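Local coordinates for protein tryptophane-5-halogenase (Microbispora sp. ATCC PTA-5024, PDB 5UAO) that catalyses the flavin-dependent 5-chlorination of a tryptophan residue in a lanthipeptide, a post-translational step in NAI-107 biosynthesis, at residues Leu432-Ala437 with Tyr450-Ala455; Leu509-Tyr512 with Cys517-Ala520. All blocks are in the same frame, centred on the assembly; numbering follows the deposited sequence.

Contact 1. Residues Leu432-Ala437 with Tyr450-Ala455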
ATOM      1  N   LEU A 432      15.860   6.322   4.217  1.00 31.68           N
ATOM      2  CA  LEU A 432      17.256   6.212   4.753  1.00 32.15           C
ATOM      3  C   LEU A 432      17.457   6.952   6.082  1.00 32.36           C
ATOM      4  O   LEU A 432      18.210   6.474   6.966  1.00 32.50           O
ATOM      5  CB  LEU A 432      18.303   6.707   3.779  1.00 32.40           C
ATOM      6  CG  LEU A 432      18.353   5.928   2.450  1.00 36.47           C
ATOM      7  CD1 LEU A 432      19.330   6.547   1.467  1.00 38.00           C
ATOM      8  CD2 LEU A 432      18.656   4.448   2.619  1.00 38.81           C
ATOM      9  N   ARG A 433      16.756   8.074   6.231  1.00 31.56           N
ATOM     10  CA  ARG A 433      16.798   8.879   7.475  1.00 31.04           C
ATOM     11  C   ARG A 433      16.140   8.161   8.593  1.00 31.61           C
ATOM     12  O   ARG A 433      16.608   8.256   9.764  1.00 33.16           O
ATOM     13  CB  ARG A 433      16.168  10.256   7.297  1.00 37.15           C
ATOM     14  CG  ARG A 433      16.912  11.125   6.304  1.00 43.11           C
ATOM     15  CD  ARG A 433      16.782  12.614   6.571  1.00 52.59           C
ATOM     16  NE  ARG A 433      17.051  13.424   5.381  1.00 68.14           N
ATOM     17  CZ  ARG A 433      16.181  13.657   4.378  1.00 83.15           C
ATOM     18  NH1 ARG A 433      14.939  13.134   4.370  1.00 75.34           N
ATOM     19  NH2 ARG A 433      16.560  14.417   3.344  1.00 92.10           N
ATOM     20  N   LEU A 434      15.077   7.402   8.292  1.00 30.42           N
ATOM     21  CA  LEU A 434      14.443   6.546   9.291  1.00 30.43           C
ATOM     22  C   LEU A 434      15.386   5.420   9.759  1.00 37.01           C
ATOM     23  O   LEU A 434      15.589   5.178  10.982  1.00 30.77           O
ATOM     24  CB  LEU A 434      13.200   5.920   8.722  1.00 33.20           C
ATOM     25  CG  LEU A 434      11.922   6.755   8.487  1.00 37.63           C
ATOM     26  CD1 LEU A 434      10.741   5.850   8.077  1.00 40.99           C
ATOM     27  CD2 LEU A 434      11.521   7.576   9.705  1.00 37.61           C
ATOM     28  N   PHE A 435      15.950   4.728   8.767  1.00 31.55           N
ATOM     29  CA  PHE A 435      16.948   3.672   9.005  1.00 31.89           C
ATOM     30  C   PHE A 435      18.072   4.085   9.957  1.00 30.72           C
ATOM     31  O   PHE A 435      18.378   3.380  10.916  1.00 29.30           O
ATOM     32  CB  PHE A 435      17.589   3.274   7.690  1.00 28.49           C
ATOM     33  CG  PHE A 435      18.679   2.235   7.828  1.00 31.64           C
ATOM     34  CD1 PHE A 435      18.363   0.889   7.844  1.00 31.94           C
ATOM     35  CD2 PHE A 435      20.003   2.602   7.881  1.00 30.67           C
ATOM     36  CE1 PHE A 435      19.338  -0.056   7.892  1.00 30.79           C
ATOM     37  CE2 PHE A 435      20.973   1.638   7.959  1.00 34.18           C
ATOM     38  CZ  PHE A 435      20.626   0.312   7.985  1.00 29.92           C
ATOM     39  N   ALA A 436      18.683   5.220   9.666  1.00 30.91           N
ATOM     40  CA  ALA A 436      19.811   5.731  10.433  1.00 37.39           C
ATOM     41  C   ALA A 436      19.504   5.885  11.917  1.00 38.44           C
ATOM     42  O   ALA A 436      20.368   5.615  12.790  1.00 37.13           O
ATOM     43  CB  ALA A 436      20.264   7.057   9.861  1.00 37.36           C
ATOM     44  N   ALA A 437      18.285   6.303  12.199  1.00 38.24           N
ATOM     45  CA  ALA A 437      17.886   6.623  13.555  1.00 40.73           C
ATOM     46  C   ALA A 437      17.633   5.343  14.321  1.00 38.64           C
ATOM     47  O   ALA A 437      17.531   5.362  15.551  1.00 39.64           O
ATOM     48  CB  ALA A 437      16.618   7.506  13.533  1.00 40.30           C
ATOM     49  N   TYR A 450       4.893  -0.216   8.997  1.00 36.09           N
ATOM     50  CA  TYR A 450       3.869   0.130   8.016  1.00 34.09           C
ATOM     51  C   TYR A 450       4.126   1.489   7.252  1.00 33.95           C
ATOM     52  O   TYR A 450       3.919   1.602   6.013  1.00 34.67           O
ATOM     53  CB  TYR A 450       2.483   0.147   8.723  1.00 45.10           C
ATOM     54  CG  TYR A 450       1.373   0.132   7.725  1.00 51.47           C
ATOM     55  CD1 TYR A 450       0.896   1.324   7.192  1.00 60.33           C
ATOM     56  CD2 TYR A 450       0.882  -1.073   7.201  1.00 54.25           C
ATOM     57  CE1 TYR A 450      -0.087   1.334   6.217  1.00 66.71           C
ATOM     58  CE2 TYR A 450      -0.091  -1.068   6.221  1.00 58.41           C
ATOM     59  CZ  TYR A 450      -0.572   0.139   5.740  1.00 63.50           C
ATOM     60  OH  TYR A 450      -1.542   0.175   4.781  1.00 73.04           O
ATOM     61  N   LEU A 451       4.573   2.523   7.959  1.00 32.53           N
ATOM     62  CA  LEU A 451       4.888   3.781   7.292  1.00 31.45           C
ATOM     63  C   LEU A 451       6.089   3.621   6.318  1.00 31.41           C
ATOM     64  O   LEU A 451       6.023   4.004   5.159  1.00 30.82           O
ATOM     65  CB  LEU A 451       5.171   4.865   8.331  1.00 34.69           C
ATOM     66  CG  LEU A 451       5.287   6.307   7.881  1.00 39.96           C
ATOM     67  CD1 LEU A 451       4.927   7.184   9.071  1.00 44.95           C
ATOM     68  CD2 LEU A 451       6.688   6.639   7.423  1.00 43.31           C
ATOM     69  N   ALA A 452       7.153   2.993   6.810  1.00 29.29           N
ATOM     70  CA  ALA A 452       8.365   2.720   6.036  1.00 29.51           C
ATOM     71  C   ALA A 452       8.125   1.884   4.765  1.00 34.05           C
ATOM     72  O   ALA A 452       8.690   2.142   3.696  1.00 35.39           O
ATOM     73  CB  ALA A 452       9.323   2.002   6.922  1.00 29.87           C
ATOM     74  N   ASP A 453       7.335   0.841   4.941  1.00 37.53           N
ATOM     75  CA  ASP A 453       6.862  -0.027   3.886  1.00 43.22           C
ATOM     76  C   ASP A 453       6.566   0.672   2.575  1.00 45.64           C
ATOM     77  O   ASP A 453       6.901   0.159   1.520  1.00 35.88           O
ATOM     78  CB  ASP A 453       5.544  -0.612   4.309  1.00 55.90           C
ATOM     79  CG  ASP A 453       5.560  -2.076   4.357  1.00 66.05           C
ATOM     80  OD1 ASP A 453       5.834  -2.663   3.288  1.00 75.61           O
ATOM     81  OD2 ASP A 453       5.258  -2.624   5.457  1.00 76.25           O
ATOM     82  N   GLY A 454       5.891   1.816   2.647  1.00 41.22           N
ATOM     83  CA  GLY A 454       5.383   2.474   1.466  1.00 38.53           C
ATOM     84  C   GLY A 454       6.484   2.887   0.534  1.00 39.94           C
ATOM     85  O   GLY A 454       6.245   3.034  -0.626  1.00 35.94           O
ATOM     86  N   ALA A 455       7.709   3.031   1.043  1.00 38.01           N
ATOM     87  CA  ALA A 455       8.872   3.365   0.193  1.00 34.94           C
ATOM     88  C   ALA A 455       9.659   2.160  -0.337  1.00 32.08           C
ATOM     89  O   ALA A 455      10.557   2.310  -1.165  1.00 34.62           O
ATOM     90  CB  ALA A 455       9.813   4.265   0.975  1.00 36.85           C
TER
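Two successive helices of the C-terminal helical part of the halogenase, 429-437 and 446-453, meet here through a three-residue apolar contact in which L434 reaches L451 and A452. The backbones stay well apart: the closest pair of alpha carbons, L434 CA and A452 CA, is separated by 7.9 Å, so side chains must fill the interval. L434 does most of this. Its beta carbon is directed toward the other helix, and CG stands opposite the carbonyl carbon and beside the backbone N (chi1 -73°), while a nearly straight chi2 of -173° carries CD1 outward as the leading methyl.

That one methyl makes both contacts. L434 CD1 lies 4.2 Å from L451 CD2 and 4.3 Å from A452 CB, and the two directions leave it about 79° apart, so it sits at the shoulder between neighbouring residues. The other branch is set back, L434 CD2 being 5.4 Å from L451 CD2. The side chains of L434 and L451 cross at about a right angle, and between these two leucines only L434 CD1 and L451 CD2 come close.

A452 also touches L431 and L462, the latter on helix 461-471, and L434 packs on P382 of the second subunit. Its neighbour R433 forms salt bridges with E429 and with D384 of the second subunit, placing this helix at the dimer interface.

No hydrogen bond or charge pair joins the segments, and they bury just 79 Å² together. Both close approaches are between methyl groups, so the contact is purely apolar and modest, consistent with one held by the burial of L434 and A452 rather than by directional bonds.

Contact 2. Residues Leu509-Tyr512 with Cys517-Ala520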
ATOM      1  N   LEU A 509      18.761 -31.738  -7.338  1.00 31.91           N
ATOM      2  CA  LEU A 509      18.085 -31.570  -8.624  1.00 31.79           C
ATOM      3  C   LEU A 509      17.794 -32.958  -9.250  1.00 33.18           C
ATOM      4  O   LEU A 509      16.749 -33.163  -9.835  1.00 39.00           O
ATOM      5  CB  LEU A 509      18.923 -30.757  -9.634  1.00 32.29           C
ATOM      6  CG  LEU A 509      19.083 -29.292  -9.326  1.00 29.60           C
ATOM      7  CD1 LEU A 509      20.001 -28.676 -10.362  1.00 28.35           C
ATOM      8  CD2 LEU A 509      17.705 -28.636  -9.399  1.00 30.65           C
ATOM      9  N   ASP A 510      18.730 -33.883  -9.092  1.00 33.21           N
ATOM     10  CA  ASP A 510      18.545 -35.274  -9.513  1.00 39.37           C
ATOM     11  C   ASP A 510      17.391 -35.988  -8.794  1.00 35.78           C
ATOM     12  O   ASP A 510      16.665 -36.715  -9.451  1.00 32.36           O
ATOM     13  CB  ASP A 510      19.827 -36.078  -9.356  1.00 40.29           C
ATOM     14  CG  ASP A 510      20.924 -35.632 -10.339  1.00 40.83           C
ATOM     15  OD1 ASP A 510      20.639 -34.952 -11.372  1.00 35.28           O
ATOM     16  OD2 ASP A 510      22.081 -35.948 -10.024  1.00 40.66           O
ATOM     17  N   ALA A 511      17.208 -35.698  -7.503  1.00 34.82           N
ATOM     18  CA  ALA A 511      16.029 -36.155  -6.741  1.00 34.34           C
ATOM     19  C   ALA A 511      14.746 -35.600  -7.288  1.00 35.28           C
ATOM     20  O   ALA A 511      13.804 -36.340  -7.483  1.00 33.09           O
ATOM     21  CB  ALA A 511      16.179 -35.808  -5.290  1.00 39.22           C
ATOM     22  N   TYR A 512      14.676 -34.289  -7.560  1.00 32.47           N
ATOM     23  CA  TYR A 512      13.477 -33.733  -8.142  1.00 34.25           C
ATOM     24  C   TYR A 512      13.117 -34.266  -9.540  1.00 36.56           C
ATOM     25  O   TYR A 512      11.908 -34.402  -9.861  1.00 43.79           O
ATOM     26  CB  TYR A 512      13.444 -32.172  -8.113  1.00 32.63           C
ATOM     27  CG  TYR A 512      12.990 -31.532  -6.809  1.00 29.75           C
ATOM     28  CD1 TYR A 512      13.718 -31.703  -5.661  1.00 30.72           C
ATOM     29  CD2 TYR A 512      11.865 -30.730  -6.761  1.00 26.72           C
ATOM     30  CE1 TYR A 512      13.353 -31.088  -4.484  1.00 31.17           C
ATOM     31  CE2 TYR A 512      11.463 -30.119  -5.611  1.00 29.19           C
ATOM     32  CZ  TYR A 512      12.226 -30.296  -4.457  1.00 30.93           C
ATOM     33  OH  TYR A 512      11.868 -29.768  -3.265  1.00 32.63           O
ATOM     34  N   CYS A 517       6.749 -36.002  -7.403  1.00 32.05           N
ATOM     35  CA  CYS A 517       5.935 -35.640  -6.263  1.00 33.45           C
ATOM     36  C   CYS A 517       6.626 -34.637  -5.389  1.00 32.26           C
ATOM     37  O   CYS A 517       5.985 -34.019  -4.594  1.00 31.84           O
ATOM     38  CB  CYS A 517       5.574 -36.882  -5.434  1.00 37.02           C
ATOM     39  SG  CYS A 517       4.794 -38.102  -6.513  1.00 43.00           S
ATOM     40  N   LEU A 518       7.945 -34.465  -5.507  1.00 32.56           N
ATOM     41  CA  LEU A 518       8.564 -33.349  -4.772  1.00 34.44           C
ATOM     42  C   LEU A 518       8.028 -31.960  -5.210  1.00 32.53           C
ATOM     43  O   LEU A 518       7.640 -31.119  -4.366  1.00 34.59           O
ATOM     44  CB  LEU A 518      10.084 -33.432  -4.867  1.00 37.21           C
ATOM     45  CG  LEU A 518      10.583 -34.593  -4.014  1.00 37.92           C
ATOM     46  CD1 LEU A 518      11.955 -35.037  -4.474  1.00 38.06           C
ATOM     47  CD2 LEU A 518      10.593 -34.246  -2.533  1.00 40.64           C
ATOM     48  N   ASN A 519       8.021 -31.741  -6.518  1.00 32.15           N
ATOM     49  CA  ASN A 519       7.387 -30.564  -7.066  1.00 32.73           C
ATOM     50  C   ASN A 519       5.889 -30.547  -6.833  1.00 35.97           C
ATOM     51  O   ASN A 519       5.342 -29.477  -6.584  1.00 30.77           O
ATOM     52  CB  ASN A 519       7.697 -30.401  -8.555  1.00 34.94           C
ATOM     53  CG  ASN A 519       8.971 -29.549  -8.783  1.00 34.57           C
ATOM     54  OD1 ASN A 519       9.250 -28.623  -8.021  1.00 32.99           O
ATOM     55  ND2 ASN A 519       9.754 -29.938  -9.729  1.00 37.14           N
ATOM     56  N   ALA A 520       5.219 -31.715  -6.902  1.00 34.11           N
ATOM     57  CA  ALA A 520       3.777 -31.714  -6.682  1.00 33.47           C
ATOM     58  C   ALA A 520       3.464 -31.230  -5.295  1.00 33.21           C
ATOM     59  O   ALA A 520       2.478 -30.522  -5.110  1.00 36.01           O
ATOM     60  CB  ALA A 520       3.157 -33.113  -6.884  1.00 37.23           C
TER
HETATM   61  O   HOH W   1       9.640 -33.037  -8.404  1.00 30.30           O
HETATM   62  O   HOH W   2       9.219 -29.611  -2.760  1.00 46.27           O
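The ring of Y512 has L518 over one face and the amide of N519 at its edge. L518 CB stands 3.6 Å from the ring centroid, 10° off the normal, the geometry of a CH-pi contact. N519 approaches near the ring plane, with OD1 3.6 Å from Y512 CD2, and its amide is turned 69° against the ring. W101 adds an edge-to-face ring contact. L518, with CG beside its own backbone N (chi1 -72°), extends CD1 back to A511, 3.8 Å from A511 O.

Two waters bridge the segments. Water 1 donates to Y512 O and accepts from N519 N at 2.8 Å; water 2 lies 2.7 Å from Y512 OH and donates to L518 O. The hydroxyl also hydrogen-bonds S165 OG, so two polar partners, S165 and water 2, hold it. A phenylalanine here would probably keep the face contact but leave S165 and water 2 without their hydroxyl mate.

With the CA atoms of Y512 and L518 6.0 Å apart, this is the inner side of a tight turn between two consecutive helices, 505-514 and 517-524, packed against strand 162-165 and helix 90-97.

Overall arrangement
Along the chain, the flavin-binding strands and helices come first, and both contacts follow in the helical C-terminal portion. Contact 1 closes the 12-residue connection 438-449, whose last four residues already belong to helix 446-453, beside helix 461-471 and the second subunit. The chain then runs through helices 461-471 and 485-501 before contact 2 closes a far shorter link, 513-516, between helices 505-514 and 517-524. The contacts are therefore in series, neither nested nor crossed. The centres of contact 1 and contact 2 are about 40 Å apart. Between contact 1 and contact 2 the nearest atoms are about 29 Å apart. Contact 2 joins late helices to the early elements 90-97, 100-102 and 162-165.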